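Local coordinates for protein-glutamate methylesterase/protein-glutamine glutaminase (Thermotoga maritima, PDB 3SFT) that probably hydrolyses the methyl esters of specific methylglutamates in chemoreceptors and deamidates specific glutamines there during chemotaxis, here seen as its C-terminal catalytic domain, at residues I37-H42 against G75-A80; K64-G69 against V95-D100; M135-T140 against P167-E172; I154-E159 against L180-I185. All coordinates share one frame; numbering follows the deposited sequence.

Contact 1 (I37-H42 against G75-A80); sequences IVVVQH and GFVYIA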
loop_
_atom_site.group_PDB
_atom_site.type_symbol
_atom_site.label_atom_id
_atom_site.label_comp_id
_atom_site.label_asym_id
_atom_site.label_seq_id
_atom_site.Cartn_x
_atom_site.Cartn_y
_atom_site.Cartn_z
ATOM N N ILE A 37 6.465 4.201 2.533
ATOM C CA ILE A 37 5.231 3.837 1.840
ATOM C C ILE A 37 5.465 2.609 0.969
ATOM O O ILE A 37 6.474 2.519 0.268
ATOM C CB ILE A 37 4.709 4.997 0.961
ATOM C CG1 ILE A 37 4.445 6.232 1.824
ATOM C CG2 ILE A 37 3.437 4.580 0.227
ATOM C CD1 ILE A 37 4.008 7.442 1.047
ATOM N N VAL A 38 4.554 1.646 1.060
ATOM C CA VAL A 38 4.639 0.417 0.277
ATOM C C VAL A 38 3.409 0.332 -0.624
ATOM O O VAL A 38 2.275 0.483 -0.161
ATOM C CB VAL A 38 4.692 -0.833 1.190
ATOM C CG1 VAL A 38 4.789 -2.094 0.351
ATOM C CG2 VAL A 38 5.876 -0.737 2.149
ATOM N N VAL A 39 3.634 0.121 -1.913
ATOM C CA VAL A 39 2.532 0.030 -2.857
ATOM C C VAL A 39 2.479 -1.331 -3.534
ATOM O O VAL A 39 3.460 -1.772 -4.122
ATOM C CB VAL A 39 2.640 1.121 -3.959
ATOM C CG1 VAL A 39 1.522 0.954 -4.984
ATOM C CG2 VAL A 39 2.586 2.510 -3.339
ATOM N N VAL A 40 1.335 -2.001 -3.417
ATOM C CA VAL A 40 1.117 -3.290 -4.054
ATOM C C VAL A 40 0.054 -3.060 -5.129
ATOM O O VAL A 40 -1.137 -2.952 -4.837
ATOM C CB VAL A 40 0.618 -4.369 -3.060
ATOM C CG1 VAL A 40 0.403 -5.682 -3.785
ATOM C CG2 VAL A 40 1.623 -4.563 -1.922
ATOM N N GLN A 41 0.511 -2.942 -6.367
ATOM C CA GLN A 41 -0.354 -2.716 -7.516
ATOM C C GLN A 41 -0.427 -3.994 -8.344
ATOM O O GLN A 41 0.607 -4.526 -8.751
ATOM C CB GLN A 41 0.228 -1.566 -8.362
ATOM C CG GLN A 41 -0.316 -1.426 -9.793
ATOM C CD GLN A 41 -1.751 -0.946 -9.854
ATOM O OE1 GLN A 41 -2.132 -0.008 -9.167
ATOM N NE2 GLN A 41 -2.543 -1.568 -10.713
ATOM N N HIS A 42 -1.645 -4.489 -8.573
ATOM C CA HIS A 42 -1.860 -5.696 -9.380
ATOM C C HIS A 42 -1.445 -5.378 -10.810
ATOM O O HIS A 42 -1.898 -4.393 -11.391
ATOM C CB HIS A 42 -3.336 -6.111 -9.399
ATOM C CG HIS A 42 -3.893 -6.464 -8.057
ATOM N ND1 HIS A 42 -5.191 -6.895 -7.885
ATOM C CD2 HIS A 42 -3.337 -6.443 -6.824
ATOM C CE1 HIS A 42 -5.411 -7.123 -6.605
ATOM N NE2 HIS A 42 -4.304 -6.858 -5.939
ATOM N N GLY A 75 10.810 8.291 3.437
ATOM C CA GLY A 75 11.277 9.080 2.311
ATOM C C GLY A 75 11.268 8.282 1.016
ATOM O O GLY A 75 11.632 8.797 -0.035
ATOM N N PHE A 76 10.864 7.016 1.096
ATOM C CA PHE A 76 10.798 6.137 -0.068
ATOM C C PHE A 76 9.397 5.562 -0.271
ATOM O O PHE A 76 8.621 5.419 0.678
ATOM C CB PHE A 76 11.759 4.956 0.088
ATOM C CG PHE A 76 13.213 5.324 0.006
ATOM C CD1 PHE A 76 13.904 5.198 -1.196
ATOM C CD2 PHE A 76 13.902 5.764 1.135
ATOM C CE1 PHE A 76 15.265 5.502 -1.278
ATOM C CE2 PHE A 76 15.266 6.073 1.068
ATOM C CZ PHE A 76 15.947 5.942 -0.142
ATOM N N VAL A 77 9.094 5.229 -1.523
ATOM C CA VAL A 77 7.833 4.620 -1.908
ATOM C C VAL A 77 8.269 3.368 -2.667
ATOM O O VAL A 77 8.955 3.454 -3.689
ATOM C CB VAL A 77 6.996 5.559 -2.812
ATOM C CG1 VAL A 77 5.690 4.877 -3.232
ATOM C CG2 VAL A 77 6.684 6.850 -2.068
ATOM N N TYR A 78 7.951 2.205 -2.107
ATOM C CA TYR A 78 8.343 0.934 -2.705
ATOM C C TYR A 78 7.211 0.232 -3.456
ATOM O O TYR A 78 6.149 -0.017 -2.892
ATOM C CB TYR A 78 8.887 -0.000 -1.626
ATOM C CG TYR A 78 9.984 0.593 -0.766
ATOM C CD1 TYR A 78 11.322 0.511 -1.154
ATOM C CD2 TYR A 78 9.684 1.218 0.445
ATOM C CE1 TYR A 78 12.335 1.038 -0.357
ATOM C CE2 TYR A 78 10.689 1.747 1.251
ATOM C CZ TYR A 78 12.011 1.652 0.844
ATOM O OH TYR A 78 13.008 2.169 1.631
ATOM N N ILE A 79 7.454 -0.087 -4.725
ATOM C CA ILE A 79 6.472 -0.775 -5.556
ATOM C C ILE A 79 6.795 -2.270 -5.508
ATOM O O ILE A 79 7.933 -2.669 -5.770
ATOM C CB ILE A 79 6.546 -0.307 -7.039
ATOM C CG1 ILE A 79 6.417 1.218 -7.146
ATOM C CG2 ILE A 79 5.494 -1.008 -7.864
ATOM C CD1 ILE A 79 5.205 1.817 -6.443
ATOM N N ALA A 80 5.810 -3.094 -5.160
ATOM C CA ALA A 80 6.032 -4.537 -5.092
ATOM C C ALA A 80 6.323 -5.117 -6.483
ATOM O O ALA A 80 5.600 -4.841 -7.434
ATOM C CB ALA A 80 4.823 -5.228 -4.466
HETATM O O HOH W 1 3.001 -3.852 -7.277
#
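The CD1 methyl of Ile79 bends toward the next strand and lies 3.6 Å from Val39 CB, the closest approach of two side chains between strands 37-41 and 76-79. The second torsion of Ile79 (chi2 -53°) turns this methyl in against Val39, whose CB and CG1 it meets. On the same face, Val77 is the wedge: its CG1 sits between Ile37 CG2, at 4.1 Å, and Val39 CG2, at 3.9 Å. Its other methyl faces CB and CD1 of Ile37, the two side chains lying side by side. Beta-branched residues suit these places because their shape fits extended backbone and fills the furrows between strands. The opposite face is sparser: Val40 CG2 meets the small CB of Ala80 at 4.1 Å, while the Tyr78 ring passes Ile37 O with CD2 at 3.5 Å and sends its hydroxyl to Lys73 N. Between the two faces the backbones run parallel, linked by hydrogen bonds such as Val39 N to Tyr78 O (2.7 Å). Where they part, water 1 joins Gln41 N to Ala80 O, and the first strand leads into His42, a predicted active-site residue. Strand 76-79 continues the sheet to strand 62-65, and strand 37-41 to strand 9-14. Helix 112-123 covers Val38 and Val40, and helix 48-58 covers Ile79.

Contact 2 (K64-G69 against V95-D100); sequences KEAEDG and VFFFLD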
loop_
_atom_site.group_PDB
_atom_site.type_symbol
_atom_site.label_atom_id
_atom_site.label_comp_id
_atom_site.label_asym_id
_atom_site.label_seq_id
_atom_site.Cartn_x
_atom_site.Cartn_y
_atom_site.Cartn_z
ATOM N N LYS A 64 10.837 3.542 -6.003
ATOM C CA LYS A 64 11.586 2.447 -6.594
ATOM C C LYS A 64 10.878 1.137 -6.323
ATOM O O LYS A 64 9.929 1.078 -5.546
ATOM C CB LYS A 64 13.000 2.386 -5.996
ATOM C CG LYS A 64 13.035 2.053 -4.497
ATOM C CD LYS A 64 14.447 2.123 -3.917
ATOM C CE LYS A 64 15.344 1.040 -4.476
ATOM N NZ LYS A 64 14.849 -0.312 -4.109
ATOM N N GLU A 65 11.370 0.085 -6.961
ATOM C CA GLU A 65 10.828 -1.246 -6.796
ATOM C C GLU A 65 11.420 -1.811 -5.499
ATOM O O GLU A 65 12.588 -1.565 -5.191
ATOM C CB GLU A 65 11.247 -2.098 -7.995
ATOM C CG GLU A 65 10.331 -3.267 -8.300
ATOM C CD GLU A 65 10.466 -3.764 -9.735
ATOM O OE1 GLU A 65 9.420 -3.995 -10.379
ATOM O OE2 GLU A 65 11.611 -3.921 -10.218
ATOM N N ALA A 66 10.604 -2.507 -4.707
ATOM C CA ALA A 66 11.089 -3.098 -3.462
ATOM C C ALA A 66 12.029 -4.244 -3.803
ATOM O O ALA A 66 11.768 -5.002 -4.735
ATOM C CB ALA A 66 9.927 -3.612 -2.622
ATOM N N GLU A 67 13.127 -4.356 -3.057
ATOM C CA GLU A 67 14.108 -5.418 -3.280
ATOM C C GLU A 67 14.216 -6.351 -2.081
ATOM O O GLU A 67 14.046 -5.933 -0.932
ATOM C CB GLU A 67 15.485 -4.830 -3.593
ATOM C CG GLU A 67 15.529 -4.001 -4.858
ATOM C CD GLU A 67 16.914 -3.463 -5.147
ATOM O OE1 GLU A 67 17.795 -4.269 -5.525
ATOM O OE2 GLU A 67 17.121 -2.237 -4.996
ATOM N N ASP A 68 14.509 -7.616 -2.364
ATOM C CA ASP A 68 14.644 -8.636 -1.337
ATOM C C ASP A 68 15.772 -8.285 -0.358
ATOM O O ASP A 68 16.887 -7.958 -0.771
ATOM C CB ASP A 68 14.896 -9.990 -2.001
ATOM C CG ASP A 68 14.940 -11.130 -1.008
ATOM O OD1 ASP A 68 13.953 -11.334 -0.276
ATOM O OD2 ASP A 68 15.970 -11.831 -0.968
ATOM N N GLY A 69 15.452 -8.303 0.935
ATOM C CA GLY A 69 16.431 -7.983 1.959
ATOM C C GLY A 69 16.673 -6.495 2.169
ATOM O O GLY A 69 17.449 -6.111 3.043
ATOM N N VAL A 95 13.249 -2.863 9.868
ATOM C CA VAL A 95 12.314 -3.622 9.041
ATOM C C VAL A 95 12.876 -3.845 7.639
ATOM O O VAL A 95 13.398 -2.922 7.011
ATOM C CB VAL A 95 10.933 -2.931 8.961
ATOM C CG1 VAL A 95 9.976 -3.761 8.108
ATOM C CG2 VAL A 95 10.358 -2.766 10.363
ATOM N N PHE A 96 12.767 -5.083 7.165
ATOM C CA PHE A 96 13.282 -5.464 5.855
ATOM C C PHE A 96 12.236 -6.182 5.007
ATOM O O PHE A 96 11.336 -6.836 5.535
ATOM C CB PHE A 96 14.500 -6.392 6.022
ATOM C CG PHE A 96 15.636 -5.776 6.793
ATOM C CD1 PHE A 96 16.653 -5.090 6.134
ATOM C CD2 PHE A 96 15.686 -5.870 8.181
ATOM C CE1 PHE A 96 17.705 -4.501 6.846
ATOM C CE2 PHE A 96 16.735 -5.283 8.902
ATOM C CZ PHE A 96 17.747 -4.596 8.227
ATOM N N PHE A 97 12.370 -6.061 3.690
ATOM C CA PHE A 97 11.466 -6.724 2.757
ATOM C C PHE A 97 11.964 -8.137 2.483
ATOM O O PHE A 97 13.145 -8.438 2.648
ATOM C CB PHE A 97 11.461 -6.014 1.396
ATOM C CG PHE A 97 10.789 -4.677 1.393
ATOM C CD1 PHE A 97 9.434 -4.562 1.690
ATOM C CD2 PHE A 97 11.498 -3.535 1.043
ATOM C CE1 PHE A 97 8.794 -3.328 1.637
ATOM C CE2 PHE A 97 10.869 -2.298 0.986
ATOM C CZ PHE A 97 9.508 -2.196 1.284
ATOM N N PHE A 98 11.054 -8.998 2.059
ATOM C CA PHE A 98 11.417 -10.347 1.659
ATOM C C PHE A 98 10.430 -10.790 0.596
ATOM O O PHE A 98 9.250 -10.432 0.644
ATOM C CB PHE A 98 11.530 -11.338 2.834
ATOM C CG PHE A 98 10.221 -11.726 3.470
ATOM C CD1 PHE A 98 9.429 -12.725 2.915
ATOM C CD2 PHE A 98 9.828 -11.155 4.678
ATOM C CE1 PHE A 98 8.266 -13.154 3.555
ATOM C CE2 PHE A 98 8.669 -11.578 5.327
ATOM C CZ PHE A 98 7.888 -12.581 4.763
ATOM N N LEU A 99 10.952 -11.446 -0.434
ATOM C CA LEU A 99 10.128 -11.919 -1.530
ATOM C C LEU A 99 9.685 -13.348 -1.270
ATOM O O LEU A 99 10.492 -14.276 -1.227
ATOM C CB LEU A 99 10.882 -11.788 -2.856
ATOM C CG LEU A 99 11.246 -10.345 -3.227
ATOM C CD1 LEU A 99 11.991 -10.306 -4.549
ATOM C CD2 LEU A 99 9.986 -9.493 -3.302
ATOM N N ASP A 100 8.388 -13.497 -1.051
ATOM C CA ASP A 100 7.785 -14.782 -0.753
ATOM C C ASP A 100 7.114 -15.354 -2.000
ATOM O O ASP A 100 6.459 -14.628 -2.750
ATOM C CB ASP A 100 6.773 -14.586 0.381
ATOM C CG ASP A 100 6.111 -15.869 0.809
ATOM O OD1 ASP A 100 6.652 -16.559 1.699
ATOM O OD2 ASP A 100 5.035 -16.172 0.263
#
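Asp68 OD1 accepts the backbone N-H of Leu99 at 3.0 Å, a nearly straight bond (161°) that reaches the oxygen on its anti side. The carboxylate arrives there because CG stands anti to the backbone N (chi1 -175°), extending from the loop to the strand. Next to it, Gly69 N donates to Phe97 O at 2.9 Å, coming from well above the carbonyl plane. Glycine suits this turn of the chain, with its positive phi of 80°. Together the two bonds use the N-H and C=O that strand 95-100 offers along one edge, while its Phe96 is paired with Lys89 of strand 85-91. From the end of strand 62-65, Lys64 NZ reaches forward to a salt bridge with Glu67 OE2 (3.1 Å) and another with Glu70, and also bonds Glu65 O, bridging the strand end and the loop that follows. Packing spreads from these points. Leu99 CG lies 3.9 Å from Asp68 CB, and Glu67 O is 3.5 Å from Phe97 CB. Further in, Ala66 CB stands over the centre of the Phe97 ring, 4.0 Å from the centroid, as a CH-pi contact; a methyl is small enough to sit close over that face, and Tyr78 meets the same ring edge-to-face. The chemistry is therefore graded: charged groups and backbone bonds fix the exposed loop, and the buried aromatic joins the two-stranded antiparallel sheet to the edge of the main parallel one.

Contact 3 (M135-T140 against P167-E172); sequences MGKDGT and PKSVIE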
loop_
_atom_site.group_PDB
_atom_site.type_symbol
_atom_site.label_atom_id
_atom_site.label_comp_id
_atom_site.label_asym_id
_atom_site.label_seq_id
_atom_site.Cartn_x
_atom_site.Cartn_y
_atom_site.Cartn_z
ATOM N N MET A 135 -10.652 -4.030 -9.093
ATOM C CA MET A 135 -11.620 -5.119 -9.068
ATOM C C MET A 135 -11.254 -6.109 -7.978
ATOM O O MET A 135 -10.093 -6.216 -7.589
ATOM C CB MET A 135 -11.631 -5.882 -10.393
ATOM C CG MET A 135 -12.418 -5.254 -11.508
ATOM S SD MET A 135 -12.507 -6.303 -12.988
ATOM C CE MET A 135 -13.677 -5.355 -13.823
ATOM N N GLY A 136 -12.251 -6.845 -7.502
ATOM C CA GLY A 136 -12.002 -7.851 -6.487
ATOM C C GLY A 136 -12.063 -7.395 -5.045
ATOM O O GLY A 136 -12.499 -6.284 -4.735
ATOM N N LYS A 137 -11.561 -8.257 -4.169
ATOM C CA LYS A 137 -11.578 -8.018 -2.738
ATOM C C LYS A 137 -10.212 -7.972 -2.055
ATOM O O LYS A 137 -10.135 -7.984 -0.829
ATOM C CB LYS A 137 -12.478 -9.067 -2.072
ATOM C CG LYS A 137 -13.928 -8.996 -2.561
ATOM C CD LYS A 137 -14.790 -10.165 -2.088
ATOM C CE LYS A 137 -14.939 -10.219 -0.571
ATOM N NZ LYS A 137 -14.013 -11.218 0.050
ATOM N N ASP A 138 -9.137 -7.916 -2.834
ATOM C CA ASP A 138 -7.799 -7.846 -2.248
ATOM C C ASP A 138 -7.742 -6.561 -1.422
ATOM O O ASP A 138 -8.168 -5.502 -1.880
ATOM C CB ASP A 138 -6.722 -7.841 -3.342
ATOM C CG ASP A 138 -5.299 -7.973 -2.785
ATOM O OD1 ASP A 138 -5.093 -8.559 -1.701
ATOM O OD2 ASP A 138 -4.369 -7.494 -3.457
ATOM N N GLY A 139 -7.279 -6.677 -0.182
ATOM C CA GLY A 139 -7.210 -5.522 0.696
ATOM C C GLY A 139 -8.215 -5.617 1.832
ATOM O O GLY A 139 -8.044 -4.979 2.878
ATOM N N THR A 140 -9.260 -6.419 1.636
ATOM C CA THR A 140 -10.296 -6.595 2.650
ATOM C C THR A 140 -9.793 -7.375 3.865
ATOM O O THR A 140 -9.889 -6.894 5.001
ATOM C CB THR A 140 -11.542 -7.272 2.057
ATOM O OG1 THR A 140 -12.129 -6.399 1.083
ATOM C CG2 THR A 140 -12.561 -7.562 3.137
ATOM N N PRO A 167 -12.221 -0.915 -2.788
ATOM C CA PRO A 167 -12.575 -0.019 -1.680
ATOM C C PRO A 167 -13.957 -0.360 -1.114
ATOM O O PRO A 167 -14.160 -0.363 0.107
ATOM C CB PRO A 167 -12.589 1.359 -2.344
ATOM C CG PRO A 167 -11.620 1.211 -3.483
ATOM C CD PRO A 167 -11.986 -0.144 -4.025
ATOM N N LYS A 168 -14.904 -0.648 -2.005
ATOM C CA LYS A 168 -16.258 -0.988 -1.584
ATOM C C LYS A 168 -16.283 -2.211 -0.677
ATOM O O LYS A 168 -17.004 -2.230 0.321
ATOM C CB LYS A 168 -17.174 -1.222 -2.791
ATOM C CG LYS A 168 -18.614 -1.476 -2.390
ATOM C CD LYS A 168 -19.593 -1.322 -3.546
ATOM C CE LYS A 168 -19.864 -2.636 -4.251
ATOM N NZ LYS A 168 -21.030 -2.499 -5.178
ATOM N N SER A 169 -15.507 -3.231 -1.031
ATOM C CA SER A 169 -15.449 -4.453 -0.237
ATOM C C SER A 169 -14.932 -4.154 1.171
ATOM O O SER A 169 -15.417 -4.721 2.149
ATOM C CB SER A 169 -14.565 -5.492 -0.923
ATOM O OG SER A 169 -14.418 -6.636 -0.107
ATOM N N VAL A 170 -13.949 -3.257 1.261
ATOM C CA VAL A 170 -13.385 -2.849 2.547
ATOM C C VAL A 170 -14.452 -2.107 3.358
ATOM O O VAL A 170 -14.648 -2.388 4.541
ATOM C CB VAL A 170 -12.145 -1.919 2.359
ATOM C CG1 VAL A 170 -11.779 -1.226 3.665
ATOM C CG2 VAL A 170 -10.965 -2.719 1.848
ATOM N N ILE A 171 -15.151 -1.182 2.705
ATOM C CA ILE A 171 -16.199 -0.386 3.351
ATOM C C ILE A 171 -17.375 -1.236 3.844
ATOM O O ILE A 171 -17.871 -1.030 4.957
ATOM C CB ILE A 171 -16.737 0.720 2.398
ATOM C CG1 ILE A 171 -15.612 1.690 2.031
ATOM C CG2 ILE A 171 -17.908 1.477 3.047
ATOM C CD1 ILE A 171 -15.923 2.548 0.823
ATOM N N GLU A 172 -17.806 -2.197 3.027
ATOM C CA GLU A 172 -18.924 -3.060 3.393
ATOM C C GLU A 172 -18.688 -3.926 4.632
ATOM O O GLU A 172 -19.645 -4.362 5.274
ATOM C CB GLU A 172 -19.359 -3.916 2.204
ATOM C CG GLU A 172 -20.066 -3.101 1.130
ATOM C CD GLU A 172 -20.516 -3.925 -0.066
ATOM O OE1 GLU A 172 -20.076 -5.090 -0.203
ATOM O OE2 GLU A 172 -21.312 -3.397 -0.875
#
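Lys137 to Thr140 make a type II beta turn that lies against helix 166-172, bringing the CA of Thr140 to 4.9 Å from the CA of Val170. The turn is closed by Thr140 N bonding Lys137 O at 3.0 Å. Its third residue, Gly139, has a phi of 111°, where a CB would strike the preceding carbonyl O; Gly139 also occupies the N-cap position of helix 140-148. Opposite, the helix holds its own regular bonds, as from Ile171 N to Pro167 O. The turn presents Asp138, a predicted member of the Ser15-His42-Asp138 catalytic triad, whose side chain points away from the helix to hydrogen-bond His42 NE2 and the backbone N of Val112 and Asp113. The loop thus shows one face to the active site and the other to the helix. On the helix side, Ser169 OG donates to Thr140 OG1 at 2.6 Å, the serine oxygen standing anti to its own backbone N (chi1 175°). The aliphatic part of Lys137 curls over this hydroxyl, with CG at 3.4 Å from Ser169 OG, and CE lies 3.7 Å from the same oxygen. An alanine at Thr140 would probably deprive Ser169 OG of its acceptor and open a gap beside the Val170 methyl. That methyl, CG2, lies 3.9 Å from Thr140 OG1 and 3.8 Å from Gly139 O.

Contact 4 (I154-E159 against L180-I185); sequences IAEDKE and LPAYKI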
loop_
_atom_site.group_PDB
_atom_site.type_symbol
_atom_site.label_atom_id
_atom_site.label_comp_id
_atom_site.label_asym_id
_atom_site.label_seq_id
_atom_site.Cartn_x
_atom_site.Cartn_y
_atom_site.Cartn_z
ATOM N N ILE A 154 -7.944 3.513 5.194
ATOM C CA ILE A 154 -8.501 4.500 4.285
ATOM C C ILE A 154 -8.931 3.807 2.994
ATOM O O ILE A 154 -8.162 3.056 2.396
ATOM C CB ILE A 154 -7.471 5.596 3.935
ATOM C CG1 ILE A 154 -7.072 6.373 5.189
ATOM C CG2 ILE A 154 -8.048 6.545 2.904
ATOM C CD1 ILE A 154 -5.875 7.298 4.982
ATOM N N ALA A 155 -10.177 4.028 2.595
ATOM C CA ALA A 155 -10.702 3.448 1.363
ATOM C C ALA A 155 -10.953 4.580 0.379
ATOM O O ALA A 155 -11.410 5.655 0.771
ATOM C CB ALA A 155 -11.990 2.700 1.632
ATOM N N GLU A 156 -10.624 4.350 -0.888
ATOM C CA GLU A 156 -10.826 5.364 -1.910
ATOM C C GLU A 156 -12.308 5.510 -2.253
ATOM O O GLU A 156 -13.015 4.519 -2.463
ATOM C CB GLU A 156 -10.015 5.050 -3.172
ATOM C CG GLU A 156 -10.112 6.151 -4.249
ATOM C CD GLU A 156 -9.251 5.888 -5.482
ATOM O OE1 GLU A 156 -8.608 4.827 -5.564
ATOM O OE2 GLU A 156 -9.218 6.750 -6.385
ATOM N N ASP A 157 -12.774 6.755 -2.256
ATOM C CA ASP A 157 -14.156 7.086 -2.573
ATOM C C ASP A 157 -14.439 6.774 -4.045
ATOM O O ASP A 157 -13.560 6.915 -4.903
ATOM C CB ASP A 157 -14.399 8.578 -2.288
ATOM C CG ASP A 157 -15.852 8.984 -2.453
ATOM O OD1 ASP A 157 -16.561 9.098 -1.433
ATOM O OD2 ASP A 157 -16.285 9.196 -3.601
ATOM N N LYS A 158 -15.672 6.369 -4.328
ATOM C CA LYS A 158 -16.110 6.025 -5.683
ATOM C C LYS A 158 -15.837 7.122 -6.715
ATOM O O LYS A 158 -15.632 6.839 -7.896
ATOM C CB LYS A 158 -17.610 5.695 -5.676
ATOM C CG LYS A 158 -18.125 5.124 -6.990
ATOM C CD LYS A 158 -19.625 4.866 -6.950
ATOM C CE LYS A 158 -20.115 4.246 -8.254
ATOM N NZ LYS A 158 -19.572 2.875 -8.469
ATOM N N GLU A 159 -15.830 8.373 -6.266
ATOM C CA GLU A 159 -15.593 9.517 -7.146
ATOM C C GLU A 159 -14.362 9.383 -8.044
ATOM O O GLU A 159 -14.449 9.558 -9.263
ATOM C CB GLU A 159 -15.465 10.797 -6.314
ATOM C CG GLU A 159 -15.189 12.057 -7.134
ATOM C CD GLU A 159 -14.891 13.275 -6.272
ATOM O OE1 GLU A 159 -15.398 13.362 -5.133
ATOM O OE2 GLU A 159 -14.143 14.153 -6.745
ATOM N N LEU A 180 -12.225 8.495 1.170
ATOM C CA LEU A 180 -11.806 9.745 0.544
ATOM C C LEU A 180 -11.422 9.659 -0.921
ATOM O O LEU A 180 -10.857 8.662 -1.369
ATOM C CB LEU A 180 -10.588 10.293 1.297
ATOM C CG LEU A 180 -10.670 10.545 2.804
ATOM C CD1 LEU A 180 -9.268 10.597 3.373
ATOM C CD2 LEU A 180 -11.416 11.837 3.085
ATOM N N PRO A 181 -11.741 10.708 -1.698
ATOM C CA PRO A 181 -11.367 10.678 -3.113
ATOM C C PRO A 181 -9.837 10.733 -3.102
ATOM O O PRO A 181 -9.244 11.262 -2.161
ATOM C CB PRO A 181 -12.008 11.952 -3.664
ATOM C CG PRO A 181 -12.092 12.856 -2.473
ATOM C CD PRO A 181 -12.529 11.910 -1.383
ATOM N N ALA A 182 -9.204 10.140 -4.106
ATOM C CA ALA A 182 -7.744 10.075 -4.175
ATOM C C ALA A 182 -6.990 11.352 -3.821
ATOM O O ALA A 182 -6.028 11.305 -3.057
ATOM C CB ALA A 182 -7.303 9.563 -5.539
ATOM N N TYR A 183 -7.435 12.486 -4.357
ATOM C CA TYR A 183 -6.779 13.769 -4.100
ATOM C C TYR A 183 -6.789 14.240 -2.640
ATOM O O TYR A 183 -5.951 15.057 -2.248
ATOM C CB TYR A 183 -7.325 14.861 -5.035
ATOM C CG TYR A 183 -8.828 15.074 -4.984
ATOM C CD1 TYR A 183 -9.404 15.914 -4.027
ATOM C CD2 TYR A 183 -9.670 14.448 -5.902
ATOM C CE1 TYR A 183 -10.779 16.127 -3.988
ATOM C CE2 TYR A 183 -11.044 14.652 -5.872
ATOM C CZ TYR A 183 -11.591 15.494 -4.910
ATOM O OH TYR A 183 -12.950 15.702 -4.871
ATOM N N LYS A 184 -7.736 13.753 -1.839
ATOM C CA LYS A 184 -7.786 14.136 -0.427
ATOM C C LYS A 184 -6.999 13.174 0.464
ATOM O O LYS A 184 -6.788 13.443 1.646
ATOM C CB LYS A 184 -9.229 14.247 0.073
ATOM C CG LYS A 184 -9.892 15.586 -0.241
ATOM C CD LYS A 184 -11.254 15.698 0.427
ATOM C CE LYS A 184 -11.894 17.066 0.197
ATOM N NZ LYS A 184 -11.136 18.172 0.855
ATOM N N ILE A 185 -6.582 12.049 -0.109
ATOM C CA ILE A 185 -5.821 11.038 0.620
ATOM C C ILE A 185 -4.442 11.528 1.095
ATOM O O ILE A 185 -4.071 11.283 2.238
ATOM C CB ILE A 185 -5.714 9.714 -0.198
ATOM C CG1 ILE A 185 -7.113 9.109 -0.376
ATOM C CG2 ILE A 185 -4.782 8.715 0.489
ATOM C CD1 ILE A 185 -7.127 7.704 -0.973
#
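Leu180 is held through both its N-H and its C=O: its N donates to Ala155 O at 3.0 Å, and its O accepts from Asp157 N at 2.8 Å. The first bond is a regular parallel-strand bond between strands 152-156 and 178-180; in the second the donor stands 70° above the carbonyl plane, as the strands end and the chains turn apart. The compact part lies on the strand side. Ile154 CG2 faces Ile185 CD1 at 4.2 Å, the two branched chains sliding past each other in opposite directions. Glu156, with CG anti to the backbone N (chi1 -176°) and the chain extended beyond, brings OE2 of its buried carboxylate within 3.5 Å of Ala182 CB; the small Ala182 lets the carboxylate come this close. OE2 is hydrogen-bonded to the hydroxyls of Ser21 and Thr160, and OE1 to Thr133 N, so an alanine in place of Glu156 would probably leave Ser21, Thr160 and the Thr133 N-H without this partner and open a gap next to Ala182. Toward solvent the contact thins to a few points. Asp157 OD2 takes Glu159 N at 2.8 Å, an Asx turn at the end of the strand. From there the Glu159 carboxylate reaches Tyr183 OH, 2.7 Å from OE2, meeting the ring at its edge with the two planes 58° apart; Pro181 CG rests 3.6 Å above one ring face, toward the rim. The buried carboxylate, probably charged, has several hydrogen-bond partners, whereas across this contact the exposed glutamate meets one phenol, which suggests that the inner end is the more firmly fixed.

In the fold
From the N terminus, contact 1 closes the loop that carries helix 48-58 and strand 62-65, pairing two strands of the parallel sheet. Contact 2 opens within that loop and closes beyond it, so the two cross; its loop holds strands 76-79 and 85-91, and it ties the sheet edge to the small antiparallel sheet. Contacts 3 and 4 follow later and cross in the same way: contact 3 spans helix 140-148 and strand 152-156, contact 4 spans helix 166-172 and joins the sheet's other edge. His42 NE2 to Asp138 OD2, 2.6 Å, links contacts 1 and 3 at the predicted active site. Contacts 2 and 4 lie on opposite sides of the chain's centre.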